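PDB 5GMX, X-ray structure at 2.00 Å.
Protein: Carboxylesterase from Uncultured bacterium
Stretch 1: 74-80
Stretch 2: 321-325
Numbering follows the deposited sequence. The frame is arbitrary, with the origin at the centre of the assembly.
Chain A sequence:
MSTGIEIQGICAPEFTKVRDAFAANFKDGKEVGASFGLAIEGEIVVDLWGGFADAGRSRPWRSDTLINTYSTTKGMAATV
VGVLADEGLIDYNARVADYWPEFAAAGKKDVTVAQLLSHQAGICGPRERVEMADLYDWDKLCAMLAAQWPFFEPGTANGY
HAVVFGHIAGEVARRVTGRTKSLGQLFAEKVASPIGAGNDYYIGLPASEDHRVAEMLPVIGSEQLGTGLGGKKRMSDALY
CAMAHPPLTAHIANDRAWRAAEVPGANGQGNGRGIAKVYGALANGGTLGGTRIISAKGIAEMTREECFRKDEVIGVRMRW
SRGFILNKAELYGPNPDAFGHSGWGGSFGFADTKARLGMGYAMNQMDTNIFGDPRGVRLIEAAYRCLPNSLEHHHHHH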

# COMPACT_ATOMS: atom_id res chain seq x y z
N LYS A 74 -2.37 0.17 -0.02
CA LYS A 74 -3.14 -0.70 -0.90
C LYS A 74 -2.41 -2.02 -1.09
O LYS A 74 -3.04 -3.08 -1.11
N GLY A 75 -1.07 -1.97 -1.18
CA GLY A 75 -0.32 -3.21 -1.31
C GLY A 75 -0.55 -4.12 -0.11
O GLY A 75 -0.76 -5.34 -0.24
N MSE A 76 -0.56 -3.52 1.07
CA MSE A 76 -0.80 -4.29 2.28
C MSE A 76 -2.17 -4.94 2.23
O MSE A 76 -2.32 -6.13 2.55
N ALA A 77 -3.17 -4.18 1.76
CA ALA A 77 -4.52 -4.73 1.73
C ALA A 77 -4.54 -5.90 0.75
O ALA A 77 -5.15 -6.94 1.03
N ALA A 78 -3.83 -5.73 -0.36
CA ALA A 78 -3.86 -6.76 -1.39
C ALA A 78 -3.24 -8.03 -0.83
O ALA A 78 -3.69 -9.15 -1.14
N THR A 79 -2.25 -7.86 0.05
CA THR A 79 -1.56 -9.02 0.58
C THR A 79 -2.53 -9.85 1.41
O THR A 79 -2.54 -11.08 1.31
N VAL A 80 -3.40 -9.17 2.17
CA VAL A 80 -4.39 -9.89 2.96
C VAL A 80 -5.22 -10.79 2.05
O VAL A 80 -5.38 -11.99 2.32
N SER A 321 -2.18 -5.96 -11.51
CA SER A 321 -2.42 -7.33 -11.09
C SER A 321 -3.58 -7.34 -10.09
O SER A 321 -4.34 -6.37 -10.00
N ARG A 322 -3.69 -8.41 -9.31
CA ARG A 322 -4.76 -8.48 -8.31
C ARG A 322 -4.42 -7.63 -7.09
O ARG A 322 -4.26 -8.16 -5.98
N GLY A 323 -4.29 -6.33 -7.29
CA GLY A 323 -4.08 -5.40 -6.20
C GLY A 323 -2.75 -4.67 -6.24
O GLY A 323 -2.62 -3.60 -5.65
N PHE A 324 -1.77 -5.24 -6.92
CA PHE A 324 -0.43 -4.63 -6.97
C PHE A 324 -0.15 -3.98 -8.31
O PHE A 324 -0.60 -4.45 -9.35
N ILE A 325 0.60 -2.89 -8.27
CA ILE A 325 1.18 -2.31 -9.47
C ILE A 325 2.30 -3.21 -9.97
O ILE A 325 3.21 -3.56 -9.22

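Along the stretch 321-325, Ser321 stays out of reach of the helix and serves its own turn: in the p rotamer, its OG donates to Phe324 O at 2.8 Å, a bond that ties Ser321 to the backbone of the aromatic residue. Arg322 has an m chi1, and its side chain leads away to polar partners elsewhere in the structure. Its backbone does the local work, because one water donates both to Arg322 O at 2.7 Å and to Ala78 O at 2.9 Å, bridging two carbonyls that cannot bond each other.

Gly323 lets the stretch come close. Its CA lies 3.8 Å from Ala78 CB, and an ideal CB here would fall 2.5 Å from that same methyl; the backbone angles also call for glycine by themselves.

Phe324, chi1 m and chi2 -88°, starts sideways, but its ring comes nearer the helix. Ala78 CB points toward the stretch and sits over one ring face, 4.0 Å from the centroid, a CH-pi contact. At the ring edge Thr79 OG1 lies 3.4 Å from Phe324 CZ; in its m rotamer, Thr79 OG1 donates to Gly75 O at 3.0 Å, so the hydroxyl meets the ring with its proton already spent. Gly75 O itself approaches Phe324 CE1 at 3.5 Å.

The rule is an alanine methyl over one aromatic face, a facing glycine leaving it room, and no direct hydrogen bond across.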

# COMPACT_ATOMS: atom_id res chain seq x y z
CB LYS A 74 -3.41 -0.02 -2.26
CG LYS A 74 -4.41 1.14 -2.17
CD LYS A 74 -4.91 1.54 -3.55
CE LYS A 74 -5.88 2.70 -3.44
NZ LYS A 74 -5.17 3.92 -2.99
CB MSE A 76 -0.68 -3.39 3.51
CG MSE A 76 0.66 -2.67 3.57
SE MSE A 76 2.20 -3.90 3.56
CE MSE A 76 3.61 -2.56 3.64
CB ALA A 77 -5.56 -3.67 1.33
CB ALA A 78 -3.13 -6.30 -2.66
CB THR A 79 -0.33 -8.62 1.40
OG1 THR A 79 0.59 -7.96 0.53
CG2 THR A 79 0.35 -9.85 1.97
CB VAL A 80 -5.33 -8.95 3.74
CG1 VAL A 80 -6.43 -9.75 4.42
CG2 VAL A 80 -4.55 -8.17 4.78
CB SER A 321 -1.16 -7.94 -10.47
OG SER A 321 -0.81 -7.29 -9.26
CB ARG A 322 -5.03 -9.92 -7.91
CG ARG A 322 -5.77 -10.74 -8.97
CD ARG A 322 -4.83 -11.50 -9.87
NE ARG A 322 -5.59 -12.24 -10.87
CZ ARG A 322 -5.83 -13.54 -10.83
NH1 ARG A 322 -5.33 -14.27 -9.84
NH2 ARG A 322 -6.54 -14.11 -11.78
CB PHE A 324 0.65 -5.68 -6.70
CG PHE A 324 0.58 -6.28 -5.33
CD1 PHE A 324 1.24 -5.68 -4.27
CD2 PHE A 324 -0.13 -7.45 -5.10
CE1 PHE A 324 1.21 -6.23 -3.00
CE2 PHE A 324 -0.18 -8.01 -3.84
CZ PHE A 324 0.49 -7.40 -2.78
CB ILE A 325 1.76 -0.91 -9.20
CG1 ILE A 325 0.65 0.06 -8.76
CG2 ILE A 325 2.48 -0.38 -10.43
CD1 ILE A 325 1.19 1.42 -8.32
O HOH W 1 -4.70 -9.77 -3.84